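Rho guanine nucleotide exchange factor 3 (PDB 2Z0Q) acts as a guanine nucleotide exchange factor for the small GTPases RhoA and RhoB, and is represented here by its DH-PH domain pair. Local coordinates at residues A[247-252]-A[256-261]; A[60-65]-A[119-124]; A[224-229]-A[273-278]. All blocks are in the same frame, centred on the assembly; numbering follows the deposited sequence.

Interaction 1: A[247-252]-A[256-261]; sequences HVFLFQ and VITRAV
Phe249 sets one edge of its ring against Thr258, CE2 lying 3.7 Å from OG1, with the two side chains crossing at about a right angle. One face of the same ring is taken by His247 CD2, displaced toward the rim, while Tyr210 and Tyr269 add further aromatic neighbours. The Phe251 ring likewise meets its partner edge-on: Val256 CG2 lies in its plane, 3.8 Å from CE2.

Thr258 grips the carbonyl of His247 twice. Its OG1, placed between the backbone N and the carbonyl carbon (chi1 76°), reaches His247 O at 2.7 Å, and its amide N bonds to the same oxygen at 3.0 Å. A valine here would lack the hydroxyl and is likely to leave His247 O with the bent backbone bond as its remaining link to this residue. The imidazole of His247 turns away from Thr258 and hydrogen-bonds through NE2 to His235.

Farther along the strands, Phe249 and Val256 exchange two nearly straight backbone bonds; the N-H of Phe249 meets Val256 O at 167°. On the opposite face Val248 CG2 and Ile257 CG2 approach to 4.2 Å, and Val248 also packs on Trp337 of the C-terminal helix. Hydrogen-bonded and non-hydrogen-bonded pairs thus alternate along an antiparallel beta hairpin, strands 245-251 and 254-263, in the curved sheet of the PH domain.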
ATOM      1  N   HIS A 247      -0.878  13.234 -11.371  1.00 16.01           N
ATOM      2  CA  HIS A 247      -1.022  11.903 -10.827  1.00 16.71           C
ATOM      3  C   HIS A 247      -1.019  11.047 -12.081  1.00 16.22           C
ATOM      4  O   HIS A 247      -1.888  11.182 -12.975  1.00 17.05           O
ATOM      5  CB  HIS A 247      -2.330  11.669 -10.049  1.00 15.93           C
ATOM      6  CG  HIS A 247      -2.254  10.448  -9.198  1.00 19.25           C
ATOM      7  ND1 HIS A 247      -1.992  10.496  -7.842  1.00 22.82           N
ATOM      8  CD2 HIS A 247      -2.272   9.135  -9.533  1.00 18.97           C
ATOM      9  CE1 HIS A 247      -1.857   9.262  -7.380  1.00 19.85           C
ATOM     10  NE2 HIS A 247      -2.027   8.419  -8.386  1.00 19.09           N
ATOM     11  N   VAL A 248      -0.046  10.149 -12.157  1.00 15.98           N
ATOM     12  CA  VAL A 248       0.097   9.335 -13.341  1.00 14.46           C
ATOM     13  C   VAL A 248      -0.260   7.875 -13.066  1.00 14.41           C
ATOM     14  O   VAL A 248       0.105   7.322 -12.041  1.00 14.73           O
ATOM     15  CB  VAL A 248       1.537   9.459 -13.878  1.00 14.40           C
ATOM     16  CG1 VAL A 248       1.723   8.600 -15.091  1.00 14.08           C
ATOM     17  CG2 VAL A 248       1.832  10.929 -14.181  1.00 17.77           C
ATOM     18  N   PHE A 249      -0.932   7.276 -14.026  1.00 14.37           N
ATOM     19  CA  PHE A 249      -1.398   5.897 -13.926  1.00 16.05           C
ATOM     20  C   PHE A 249      -0.865   5.039 -15.070  1.00 15.13           C
ATOM     21  O   PHE A 249      -1.134   5.303 -16.251  1.00 16.21           O
ATOM     22  CB  PHE A 249      -2.937   5.863 -14.012  1.00 16.07           C
ATOM     23  CG  PHE A 249      -3.628   6.596 -12.893  1.00 17.12           C
ATOM     24  CD1 PHE A 249      -3.861   5.977 -11.665  1.00 16.99           C
ATOM     25  CD2 PHE A 249      -4.036   7.915 -13.064  1.00 18.01           C
ATOM     26  CE1 PHE A 249      -4.491   6.661 -10.624  1.00 17.30           C
ATOM     27  CE2 PHE A 249      -4.652   8.590 -12.046  1.00 17.48           C
ATOM     28  CZ  PHE A 249      -4.892   7.967 -10.807  1.00 19.28           C
ATOM     29  N   LEU A 250      -0.121   3.998 -14.714  1.00 16.68           N
ATOM     30  CA  LEU A 250       0.357   3.071 -15.701  1.00 15.98           C
ATOM     31  C   LEU A 250      -0.532   1.808 -15.653  1.00 18.37           C
ATOM     32  O   LEU A 250      -0.366   0.951 -14.782  1.00 18.08           O
ATOM     33  CB  LEU A 250       1.814   2.655 -15.418  1.00 17.23           C
ATOM     34  CG  LEU A 250       2.319   1.573 -16.402  1.00 17.90           C
ATOM     35  CD1 LEU A 250       2.354   2.105 -17.852  1.00 19.06           C
ATOM     36  CD2 LEU A 250       3.692   1.120 -15.965  1.00 20.87           C
ATOM     37  N   PHE A 251      -1.491   1.726 -16.564  1.00 19.22           N
ATOM     38  CA  PHE A 251      -2.320   0.523 -16.664  1.00 21.21           C
ATOM     39  C   PHE A 251      -1.461  -0.410 -17.541  1.00 23.73           C
ATOM     40  O   PHE A 251      -0.512   0.042 -18.172  1.00 21.81           O
ATOM     41  CB  PHE A 251      -3.657   0.850 -17.338  1.00 21.58           C
ATOM     42  CG  PHE A 251      -4.582   1.670 -16.470  1.00 22.35           C
ATOM     43  CD1 PHE A 251      -5.315   1.072 -15.434  1.00 22.40           C
ATOM     44  CD2 PHE A 251      -4.717   3.035 -16.689  1.00 21.70           C
ATOM     45  CE1 PHE A 251      -6.176   1.830 -14.625  1.00 23.08           C
ATOM     46  CE2 PHE A 251      -5.564   3.806 -15.897  1.00 21.63           C
ATOM     47  CZ  PHE A 251      -6.305   3.200 -14.855  1.00 22.03           C
ATOM     48  N   GLN A 252      -1.779  -1.706 -17.604  1.00 24.69           N
ATOM     49  CA  GLN A 252      -0.922  -2.601 -18.372  1.00 27.15           C
ATOM     50  C   GLN A 252      -0.593  -2.154 -19.785  1.00 25.25           C
ATOM     51  O   GLN A 252       0.555  -2.254 -20.227  1.00 26.47           O
ATOM     52  CB  GLN A 252      -1.539  -3.998 -18.443  1.00 30.13           C
ATOM     53  CG  GLN A 252      -0.599  -5.053 -19.038  1.00 36.86           C
ATOM     54  CD  GLN A 252       0.564  -5.355 -18.119  1.00 39.27           C
ATOM     55  OE1 GLN A 252       1.592  -4.683 -18.163  1.00 40.26           O
ATOM     56  NE2 GLN A 252       0.396  -6.372 -17.256  1.00 42.07           N
ATOM     57  N   VAL A 256      -1.811   6.966 -18.323  1.00 14.38           N
ATOM     58  CA  VAL A 256      -2.804   8.052 -18.218  1.00 15.04           C
ATOM     59  C   VAL A 256      -2.220   9.114 -17.289  1.00 14.72           C
ATOM     60  O   VAL A 256      -1.819   8.827 -16.157  1.00 15.31           O
ATOM     61  CB  VAL A 256      -4.161   7.521 -17.674  1.00 15.21           C
ATOM     62  CG1 VAL A 256      -5.216   8.693 -17.646  1.00 15.88           C
ATOM     63  CG2 VAL A 256      -4.655   6.418 -18.575  1.00 12.96           C
ATOM     64  N   ILE A 257      -2.161  10.351 -17.780  1.00 14.44           N
ATOM     65  CA  ILE A 257      -1.573  11.454 -17.025  1.00 13.71           C
ATOM     66  C   ILE A 257      -2.726  12.387 -16.630  1.00 14.19           C
ATOM     67  O   ILE A 257      -3.517  12.785 -17.481  1.00 15.60           O
ATOM     68  CB  ILE A 257      -0.538  12.255 -17.909  1.00 14.13           C
ATOM     69  CG1 ILE A 257       0.581  11.303 -18.368  1.00 15.40           C
ATOM     70  CG2 ILE A 257       0.046  13.402 -17.096  1.00 13.81           C
ATOM     71  CD1 ILE A 257       1.626  11.949 -19.302  1.00 16.96           C
ATOM     72  N   THR A 258      -2.809  12.701 -15.345  1.00 15.41           N
ATOM     73  CA  THR A 258      -3.934  13.499 -14.849  1.00 16.47           C
ATOM     74  C   THR A 258      -3.517  14.487 -13.796  1.00 17.14           C
ATOM     75  O   THR A 258      -2.355  14.516 -13.380  1.00 15.57           O
ATOM     76  CB  THR A 258      -4.947  12.569 -14.155  1.00 16.49           C
ATOM     77  OG1 THR A 258      -4.433  12.197 -12.854  1.00 16.33           O
ATOM     78  CG2 THR A 258      -5.182  11.314 -15.004  1.00 17.68           C
ATOM     79  N   ARG A 259      -4.496  15.304 -13.380  1.00 16.32           N
ATOM     80  CA  ARG A 259      -4.329  16.220 -12.257  1.00 17.16           C
ATOM     81  C   ARG A 259      -5.448  15.829 -11.299  1.00 17.89           C
ATOM     82  O   ARG A 259      -6.572  15.589 -11.739  1.00 16.71           O
ATOM     83  CB  ARG A 259      -4.479  17.679 -12.688  1.00 20.13           C
ATOM     84  CG  ARG A 259      -3.267  18.160 -13.481  1.00 23.71           C
ATOM     85  CD  ARG A 259      -3.631  19.406 -14.260  1.00 31.44           C
ATOM     86  NE  ARG A 259      -3.957  20.518 -13.392  1.00 36.51           N
ATOM     87  CZ  ARG A 259      -4.782  21.507 -13.748  1.00 40.12           C
ATOM     88  NH1 ARG A 259      -5.365  21.492 -14.947  1.00 40.71           N
ATOM     89  NH2 ARG A 259      -5.004  22.513 -12.915  1.00 41.94           N
ATOM     90  N   ALA A 260      -5.131  15.728 -10.013  1.00 18.97           N
ATOM     91  CA  ALA A 260      -6.154  15.407  -8.995  1.00 19.95           C
ATOM     92  C   ALA A 260      -6.974  16.677  -8.773  1.00 19.94           C
ATOM     93  O   ALA A 260      -6.414  17.722  -8.450  1.00 21.02           O
ATOM     94  CB  ALA A 260      -5.477  14.956  -7.680  1.00 21.89           C
ATOM     95  N   VAL A 261      -8.290  16.578  -8.982  1.00 19.81           N
ATOM     96  CA  VAL A 261      -9.200  17.726  -8.828  1.00 20.64           C
ATOM     97  C   VAL A 261     -10.481  17.300  -8.115  1.00 22.59           C
ATOM     98  O   VAL A 261     -10.746  16.111  -7.951  1.00 21.80           O
ATOM     99  CB  VAL A 261      -9.626  18.317 -10.215  1.00 18.70           C
ATOM    100  CG1 VAL A 261      -8.393  18.739 -11.021  1.00 18.35           C
ATOM    101  CG2 VAL A 261     -10.465  17.301 -10.988  1.00 19.56           C
TER

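Interaction 2: A[60-65]-A[119-124]; sequences LNQIFG and KALLDH
Ile63 of helix 57-64 points its CD1 methyl at Leu121 and Leu122 of helix 107-125, joining two elements of the all-helical DH domain, the part that carries nucleotide exchange activity in this family. The short helical segments run at 120° to each other with their axes 10.2 Å apart, and the side chains bridge this distance through a few methyl groups.

Ile63 is extended. Its CG1 lies beside the backbone N and opposite the carbonyl carbon (chi1 -69°), and CD1 continues the chain straight outward, which carries this methyl to the neighbouring helix. The other branch, CG2, is held back over one face of the Phe64 ring, toward its rim.

The two leucines answer with different methyls. Leu121 has CG opposite its backbone N (chi1 168°) and projects CD2, the methyl that prolongs the chain away from CA, to 3.8 Å from Ile63 CD1. Leu122 begins in a similar way but offers CD1, the branch folded back toward its own backbone, at 4.1 Å from Ile63 CD1. Both leucine side chains cross the isoleucine at about a right angle.

Gln62 lies at the exposed margin, its stretched chain bringing OE1 no nearer than 4.5 Å to Leu121 CD2. Loop residues complete the surroundings: Met55 packs on Ile63, and Trp150 and Leu153 on Leu122. Leu121 CD2 rests not just against the end of the isoleucine but along its last bond, with Ile63 CG1 4.0 Å away.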
ATOM      1  N   LEU A  60     -12.090  11.389   8.575  1.00 38.76           N
ATOM      2  CA  LEU A  60     -11.374  10.708   9.643  1.00 38.97           C
ATOM      3  C   LEU A  60     -11.956   9.331   9.842  1.00 40.20           C
ATOM      4  O   LEU A  60     -11.224   8.382  10.148  1.00 40.05           O
ATOM      5  CB  LEU A  60     -11.480  11.490  10.960  1.00 38.80           C
ATOM      6  CG  LEU A  60     -10.729  12.820  11.030  1.00 38.73           C
ATOM      7  CD1 LEU A  60     -11.052  13.539  12.337  1.00 38.97           C
ATOM      8  CD2 LEU A  60      -9.241  12.554  10.921  1.00 37.69           C
ATOM      9  N   ASN A  61     -13.276   9.217   9.691  1.00 41.93           N
ATOM     10  CA  ASN A  61     -13.927   7.922   9.860  1.00 44.26           C
ATOM     11  C   ASN A  61     -13.460   6.999   8.759  1.00 44.21           C
ATOM     12  O   ASN A  61     -13.280   5.801   8.987  1.00 44.06           O
ATOM     13  CB  ASN A  61     -15.452   8.036   9.792  1.00 46.19           C
ATOM     14  CG  ASN A  61     -16.041   8.738  10.998  1.00 48.65           C
ATOM     15  OD1 ASN A  61     -15.624   8.513  12.136  1.00 50.58           O
ATOM     16  ND2 ASN A  61     -17.035   9.577  10.758  1.00 50.48           N
ATOM     17  N   GLN A  62     -13.257   7.568   7.572  1.00 43.77           N
ATOM     18  CA  GLN A  62     -12.822   6.785   6.427  1.00 44.68           C
ATOM     19  C   GLN A  62     -11.354   6.367   6.507  1.00 44.62           C
ATOM     20  O   GLN A  62     -10.904   5.516   5.739  1.00 45.37           O
ATOM     21  CB  GLN A  62     -13.038   7.558   5.127  1.00 45.98           C
ATOM     22  CG  GLN A  62     -13.060   6.640   3.906  1.00 49.30           C
ATOM     23  CD  GLN A  62     -12.945   7.385   2.594  1.00 50.03           C
ATOM     24  OE1 GLN A  62     -13.669   8.343   2.346  1.00 52.92           O
ATOM     25  NE2 GLN A  62     -12.031   6.941   1.743  1.00 51.81           N
ATOM     26  N   ILE A  63     -10.607   6.962   7.431  1.00 43.20           N
ATOM     27  CA  ILE A  63      -9.197   6.629   7.572  1.00 41.47           C
ATOM     28  C   ILE A  63      -8.891   5.716   8.762  1.00 41.07           C
ATOM     29  O   ILE A  63      -8.122   4.771   8.619  1.00 39.95           O
ATOM     30  CB  ILE A  63      -8.346   7.932   7.634  1.00 41.40           C
ATOM     31  CG1 ILE A  63      -8.375   8.603   6.252  1.00 41.72           C
ATOM     32  CG2 ILE A  63      -6.912   7.635   8.050  1.00 41.83           C
ATOM     33  CD1 ILE A  63      -7.655   9.932   6.181  1.00 42.09           C
ATOM     34  N   PHE A  64      -9.503   5.960   9.918  1.00 40.00           N
ATOM     35  CA  PHE A  64      -9.227   5.129  11.096  1.00 40.77           C
ATOM     36  C   PHE A  64     -10.408   4.248  11.508  1.00 41.29           C
ATOM     37  O   PHE A  64     -10.299   3.390  12.391  1.00 39.25           O
ATOM     38  CB  PHE A  64      -8.830   6.014  12.289  1.00 40.92           C
ATOM     39  CG  PHE A  64      -7.834   7.080  11.953  1.00 39.96           C
ATOM     40  CD1 PHE A  64      -8.215   8.204  11.210  1.00 39.87           C
ATOM     41  CD2 PHE A  64      -6.509   6.969  12.372  1.00 38.92           C
ATOM     42  CE1 PHE A  64      -7.289   9.196  10.893  1.00 39.01           C
ATOM     43  CE2 PHE A  64      -5.577   7.961  12.058  1.00 38.69           C
ATOM     44  CZ  PHE A  64      -5.972   9.075  11.317  1.00 38.77           C
ATOM     45  N   GLY A  65     -11.541   4.470  10.852  1.00 43.04           N
ATOM     46  CA  GLY A  65     -12.743   3.726  11.164  1.00 44.91           C
ATOM     47  C   GLY A  65     -12.640   2.219  11.133  1.00 46.01           C
ATOM     48  O   GLY A  65     -13.109   1.546  12.055  1.00 48.30           O
ATOM     49  N   LYS A 119      -6.314   5.503   0.999  1.00 28.17           N
ATOM     50  CA  LYS A 119      -5.012   5.925   0.513  1.00 28.62           C
ATOM     51  C   LYS A 119      -5.156   7.051  -0.497  1.00 27.57           C
ATOM     52  O   LYS A 119      -4.346   7.973  -0.507  1.00 28.08           O
ATOM     53  CB  LYS A 119      -4.262   4.766  -0.148  1.00 29.56           C
ATOM     54  CG  LYS A 119      -3.782   3.741   0.840  1.00 35.05           C
ATOM     55  CD  LYS A 119      -2.976   2.649   0.158  1.00 37.38           C
ATOM     56  CE  LYS A 119      -1.883   2.151   1.088  1.00 38.90           C
ATOM     57  NZ  LYS A 119      -1.048   1.156   0.383  1.00 40.27           N
ATOM     58  N   ALA A 120      -6.180   6.975  -1.339  1.00 25.34           N
ATOM     59  CA  ALA A 120      -6.388   8.033  -2.342  1.00 26.79           C
ATOM     60  C   ALA A 120      -6.668   9.354  -1.620  1.00 27.02           C
ATOM     61  O   ALA A 120      -6.138  10.410  -1.982  1.00 26.07           O
ATOM     62  CB  ALA A 120      -7.553   7.682  -3.252  1.00 23.96           C
ATOM     63  N   LEU A 121      -7.521   9.298  -0.608  1.00 29.37           N
ATOM     64  CA  LEU A 121      -7.856  10.493   0.158  1.00 30.01           C
ATOM     65  C   LEU A 121      -6.614  11.017   0.865  1.00 31.19           C
ATOM     66  O   LEU A 121      -6.331  12.224   0.870  1.00 32.72           O
ATOM     67  CB  LEU A 121      -8.933  10.181   1.190  1.00 31.98           C
ATOM     68  CG  LEU A 121      -9.164  11.273   2.242  1.00 32.83           C
ATOM     69  CD1 LEU A 121      -9.829  12.486   1.589  1.00 32.94           C
ATOM     70  CD2 LEU A 121     -10.017  10.728   3.354  1.00 32.89           C
ATOM     71  N   LEU A 122      -5.861  10.112   1.477  1.00 31.59           N
ATOM     72  CA  LEU A 122      -4.661  10.499   2.189  1.00 33.11           C
ATOM     73  C   LEU A 122      -3.638  11.160   1.254  1.00 32.68           C
ATOM     74  O   LEU A 122      -2.973  12.117   1.647  1.00 33.32           O
ATOM     75  CB  LEU A 122      -4.057   9.266   2.864  1.00 34.51           C
ATOM     76  CG  LEU A 122      -3.179   9.449   4.095  1.00 37.64           C
ATOM     77  CD1 LEU A 122      -3.795  10.487   5.045  1.00 37.11           C
ATOM     78  CD2 LEU A 122      -3.033   8.090   4.796  1.00 36.63           C
ATOM     79  N   ASP A 123      -3.499  10.652   0.034  1.00 31.93           N
ATOM     80  CA  ASP A 123      -2.549  11.241  -0.912  1.00 33.77           C
ATOM     81  C   ASP A 123      -2.969  12.676  -1.209  1.00 35.97           C
ATOM     82  O   ASP A 123      -2.150  13.560  -1.427  1.00 36.97           O
ATOM     83  CB  ASP A 123      -2.528  10.482  -2.250  1.00 32.74           C
ATOM     84  CG  ASP A 123      -1.816   9.142  -2.174  1.00 35.08           C
ATOM     85  OD1 ASP A 123      -1.073   8.919  -1.199  1.00 33.94           O
ATOM     86  OD2 ASP A 123      -1.979   8.328  -3.120  1.00 34.20           O
ATOM     87  N   HIS A 124      -4.268  12.909  -1.245  1.00 38.33           N
ATOM     88  CA  HIS A 124      -4.730  14.240  -1.542  1.00 41.72           C
ATOM     89  C   HIS A 124      -4.478  15.188  -0.371  1.00 43.15           C
ATOM     90  O   HIS A 124      -4.065  16.329  -0.579  1.00 43.43           O
ATOM     91  CB  HIS A 124      -6.211  14.204  -1.891  1.00 43.08           C
ATOM     92  CG  HIS A 124      -6.789  15.553  -2.163  1.00 45.43           C
ATOM     93  ND1 HIS A 124      -6.336  16.364  -3.181  1.00 47.15           N
ATOM     94  CD2 HIS A 124      -7.773  16.241  -1.541  1.00 46.12           C
ATOM     95  CE1 HIS A 124      -7.017  17.495  -3.175  1.00 47.70           C
ATOM     96  NE2 HIS A 124      -7.896  17.446  -2.188  1.00 47.52           N
TER

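Interaction 3: A[224-229]-A[273-278]; sequences SLIDSS and RQPIPV. With SO4 (sulfate ion), chain D; SO4 (sulfate ion), chain C.
Two apolar contacts join the short helix 224-227 to the chain around strand 276-277. Ile226 CD1 touches Pro275 CG at 3.6 Å, and Leu225 CD1 touches Pro277 CB at 3.8 Å; in each case the two side chains cross at about a right angle. Leu225 keeps CG beside its backbone N (chi1 -75°) and extends CD1 as the leading methyl, while Ile226 likewise stretches to its terminal CD1. The prolines present CB and CG as compact carbon surfaces. These proline contacts place helix 224-227 against the PH domain sheet, where strand 276-277 runs antiparallel to strand 254-263. From the latter strand, Val254 packs on Leu225, Ile226 and Pro275, and Leu255 pairs through its backbone with Ile276.

Hydrogen bonds order the helical segment internally. Ser229 OG returns to Leu225 O at 2.6 Å, and Ser228 N bonds to Ser224 O, holding Ser228 and Ser229 back onto the preceding turn. Lys211 NZ, from the long helix 180-213, hydrogen-bonds to the carbonyl oxygens of Asp227 and Ser229.

The charged hydrogen bonds lie at Arg273, away from the prolines. Two sulfate ions, probably from the crystallisation liquor, dock at different edges of its guanidinium, both sulfur atoms near the guanidinium plane. One edge gives NE to O3 of the chain D sulfate at 2.8 Å and NH2 to its O2, also at 2.8 Å. The other edge holds the chain C sulfate, with NH1 to O3 at 3.1 Å and NH2 to O4 at 3.0 Å. Arg242 NH2 lies close to Arg273 NH2, and the neighbouring anions probably offset this gathering of positive charge.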
ATOM      1  N   SER A 224     -10.185   2.999 -25.350  1.00 31.76           N
ATOM      2  CA  SER A 224     -10.668   1.670 -25.001  1.00 30.64           C
ATOM      3  C   SER A 224      -9.644   0.871 -24.209  1.00 29.60           C
ATOM      4  O   SER A 224      -9.998  -0.083 -23.520  1.00 30.53           O
ATOM      5  CB  SER A 224     -11.060   0.892 -26.265  1.00 32.15           C
ATOM      6  OG  SER A 224      -9.900   0.524 -26.996  1.00 37.69           O
ATOM      7  N   LEU A 225      -8.373   1.241 -24.311  1.00 26.91           N
ATOM      8  CA  LEU A 225      -7.339   0.528 -23.594  1.00 25.34           C
ATOM      9  C   LEU A 225      -7.508   0.776 -22.106  1.00 24.73           C
ATOM     10  O   LEU A 225      -7.171  -0.077 -21.296  1.00 24.48           O
ATOM     11  CB  LEU A 225      -5.944   0.977 -24.053  1.00 25.89           C
ATOM     12  CG  LEU A 225      -5.485   0.465 -25.417  1.00 26.82           C
ATOM     13  CD1 LEU A 225      -4.110   1.101 -25.748  1.00 28.38           C
ATOM     14  CD2 LEU A 225      -5.381  -1.069 -25.387  1.00 28.06           C
ATOM     15  N   ILE A 226      -7.995   1.957 -21.730  1.00 24.03           N
ATOM     16  CA  ILE A 226      -8.213   2.212 -20.309  1.00 24.34           C
ATOM     17  C   ILE A 226      -9.370   1.303 -19.846  1.00 24.78           C
ATOM     18  O   ILE A 226      -9.273   0.624 -18.830  1.00 24.35           O
ATOM     19  CB  ILE A 226      -8.615   3.684 -20.032  1.00 22.66           C
ATOM     20  CG1 ILE A 226      -7.407   4.612 -20.278  1.00 22.07           C
ATOM     21  CG2 ILE A 226      -9.068   3.838 -18.588  1.00 20.23           C
ATOM     22  CD1 ILE A 226      -7.828   6.073 -20.469  1.00 25.44           C
ATOM     23  N   ASP A 227     -10.455   1.334 -20.602  1.00 28.74           N
ATOM     24  CA  ASP A 227     -11.660   0.540 -20.294  1.00 31.74           C
ATOM     25  C   ASP A 227     -11.361  -0.952 -20.125  1.00 32.14           C
ATOM     26  O   ASP A 227     -11.872  -1.605 -19.212  1.00 33.28           O
ATOM     27  CB  ASP A 227     -12.700   0.740 -21.409  1.00 32.32           C
ATOM     28  CG  ASP A 227     -13.061   2.211 -21.621  1.00 34.36           C
ATOM     29  OD1 ASP A 227     -12.608   3.071 -20.839  1.00 36.98           O
ATOM     30  OD2 ASP A 227     -13.804   2.524 -22.570  1.00 36.49           O
ATOM     31  N   SER A 228     -10.522  -1.487 -21.003  1.00 33.66           N
ATOM     32  CA  SER A 228     -10.174  -2.892 -20.966  1.00 33.83           C
ATOM     33  C   SER A 228      -9.115  -3.234 -19.935  1.00 34.40           C
ATOM     34  O   SER A 228      -8.817  -4.400 -19.736  1.00 34.83           O
ATOM     35  CB  SER A 228      -9.711  -3.345 -22.354  1.00 35.69           C
ATOM     36  OG  SER A 228      -8.474  -2.743 -22.724  1.00 37.48           O
ATOM     37  N   SER A 229      -8.545  -2.232 -19.263  1.00 33.49           N
ATOM     38  CA  SER A 229      -7.511  -2.526 -18.285  1.00 33.49           C
ATOM     39  C   SER A 229      -8.064  -3.214 -17.051  1.00 33.46           C
ATOM     40  O   SER A 229      -9.128  -2.851 -16.530  1.00 33.07           O
ATOM     41  CB  SER A 229      -6.763  -1.254 -17.853  1.00 33.39           C
ATOM     42  OG  SER A 229      -6.152  -0.610 -18.961  1.00 35.40           O
ATOM     43  N   ARG A 273      -3.744  15.117 -20.797  1.00 18.58           N
ATOM     44  CA  ARG A 273      -3.527  14.948 -22.233  1.00 18.79           C
ATOM     45  C   ARG A 273      -4.221  13.659 -22.581  1.00 19.89           C
ATOM     46  O   ARG A 273      -4.753  12.958 -21.700  1.00 19.96           O
ATOM     47  CB  ARG A 273      -2.035  14.810 -22.570  1.00 17.47           C
ATOM     48  CG  ARG A 273      -1.216  16.009 -22.180  1.00 16.79           C
ATOM     49  CD  ARG A 273      -1.370  17.159 -23.185  1.00 18.08           C
ATOM     50  NE  ARG A 273      -0.341  18.186 -22.978  1.00 21.70           N
ATOM     51  CZ  ARG A 273      -0.410  19.159 -22.077  1.00 22.45           C
ATOM     52  NH1 ARG A 273      -1.468  19.264 -21.272  1.00 22.08           N
ATOM     53  NH2 ARG A 273       0.570  20.059 -22.006  1.00 23.10           N
ATOM     54  N   GLN A 274      -4.192  13.320 -23.854  1.00 20.45           N
ATOM     55  CA  GLN A 274      -4.786  12.066 -24.288  1.00 22.82           C
ATOM     56  C   GLN A 274      -3.907  10.932 -23.777  1.00 20.89           C
ATOM     57  O   GLN A 274      -2.702  11.090 -23.585  1.00 21.31           O
ATOM     58  CB  GLN A 274      -4.879  12.046 -25.796  1.00 24.77           C
ATOM     59  CG  GLN A 274      -5.674  13.260 -26.265  1.00 28.51           C
ATOM     60  CD  GLN A 274      -5.804  13.314 -27.757  1.00 32.64           C
ATOM     61  OE1 GLN A 274      -4.971  12.779 -28.474  1.00 34.36           O
ATOM     62  NE2 GLN A 274      -6.852  13.984 -28.241  1.00 35.56           N
ATOM     63  N   PRO A 275      -4.513   9.777 -23.509  1.00 19.37           N
ATOM     64  CA  PRO A 275      -3.735   8.639 -23.003  1.00 17.86           C
ATOM     65  C   PRO A 275      -2.656   8.192 -23.993  1.00 17.86           C
ATOM     66  O   PRO A 275      -2.846   8.304 -25.206  1.00 19.75           O
ATOM     67  CB  PRO A 275      -4.800   7.542 -22.821  1.00 18.01           C
ATOM     68  CG  PRO A 275      -6.073   8.292 -22.652  1.00 19.30           C
ATOM     69  CD  PRO A 275      -5.946   9.451 -23.613  1.00 19.29           C
ATOM     70  N   ILE A 276      -1.544   7.672 -23.470  1.00 15.54           N
ATOM     71  CA  ILE A 276      -0.455   7.159 -24.286  1.00 15.68           C
ATOM     72  C   ILE A 276      -0.388   5.617 -24.227  1.00 16.44           C
ATOM     73  O   ILE A 276      -0.066   5.039 -23.191  1.00 17.21           O
ATOM     74  CB  ILE A 276       0.920   7.738 -23.813  1.00 16.26           C
ATOM     75  CG1 ILE A 276       0.908   9.271 -23.982  1.00 17.29           C
ATOM     76  CG2 ILE A 276       2.084   7.073 -24.578  1.00 17.30           C
ATOM     77  CD1 ILE A 276       2.090   9.918 -23.300  1.00 18.97           C
ATOM     78  N   PRO A 277      -0.684   4.938 -25.345  1.00 17.64           N
ATOM     79  CA  PRO A 277      -0.629   3.465 -25.368  1.00 19.65           C
ATOM     80  C   PRO A 277       0.793   3.048 -25.050  1.00 19.82           C
ATOM     81  O   PRO A 277       1.734   3.677 -25.533  1.00 19.96           O
ATOM     82  CB  PRO A 277      -1.015   3.107 -26.815  1.00 20.20           C
ATOM     83  CG  PRO A 277      -1.814   4.245 -27.287  1.00 21.48           C
ATOM     84  CD  PRO A 277      -1.145   5.481 -26.622  1.00 17.73           C
ATOM     85  N   VAL A 278       0.960   2.004 -24.239  1.00 19.70           N
ATOM     86  CA  VAL A 278       2.291   1.554 -23.864  1.00 21.97           C
ATOM     87  C   VAL A 278       3.107   1.110 -25.086  1.00 22.24           C
ATOM     88  O   VAL A 278       4.319   1.313 -25.096  1.00 21.30           O
ATOM     89  CB  VAL A 278       2.213   0.414 -22.788  1.00 22.56           C
ATOM     90  CG1 VAL A 278       3.540  -0.310 -22.643  1.00 23.30           C
ATOM     91  CG2 VAL A 278       1.842   1.054 -21.406  1.00 22.24           C
TER
HETATM   92  S   SO4 D 503       2.533  18.285 -24.847  1.00 36.21           S
HETATM   93  O1  SO4 D 503       1.586  18.698 -25.945  1.00 36.93           O
HETATM   94  O2  SO4 D 503       2.611  19.407 -23.860  1.00 33.49           O
HETATM   95  O3  SO4 D 503       1.971  17.105 -24.145  1.00 33.27           O
HETATM   96  O4  SO4 D 503       3.885  17.957 -25.378  1.00 26.85           O
HETATM   97  S   SO4 C 502      -0.269  22.983 -19.721  1.00 44.25           S
HETATM   98  O1  SO4 C 502      -0.563  24.411 -20.084  1.00 39.44           O
HETATM   99  O2  SO4 C 502      -0.111  22.873 -18.221  1.00 35.65           O
HETATM  100  O3  SO4 C 502      -1.411  22.112 -20.160  1.00 34.98           O
HETATM  101  O4  SO4 C 502       0.981  22.569 -20.449  1.00 35.87           O

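Overall arrangement
Interactions 1 and 3 belong to the PH domain, their centres 10 Å apart, and share its sheet: Val256 CG2 of the hairpin packs on Ile226 CG1, and Phe251 CB lies against Ser229 OG. Interaction 1 is fully buried and combines paired backbone bonds with aromatic and aliphatic packing, whereas interaction 3 is partly buried, crosses by methyl-to-proline contacts, and has its sulfates bound at Arg273, apart from those contacts. Interaction 2 belongs to the DH domain, with its centre 19 Å from that of interaction 1. It rests on methyl packing between helices and is partly buried. The two domains come close here, since Tyr269, which packs on Phe249 and Thr258, also touches Ala120.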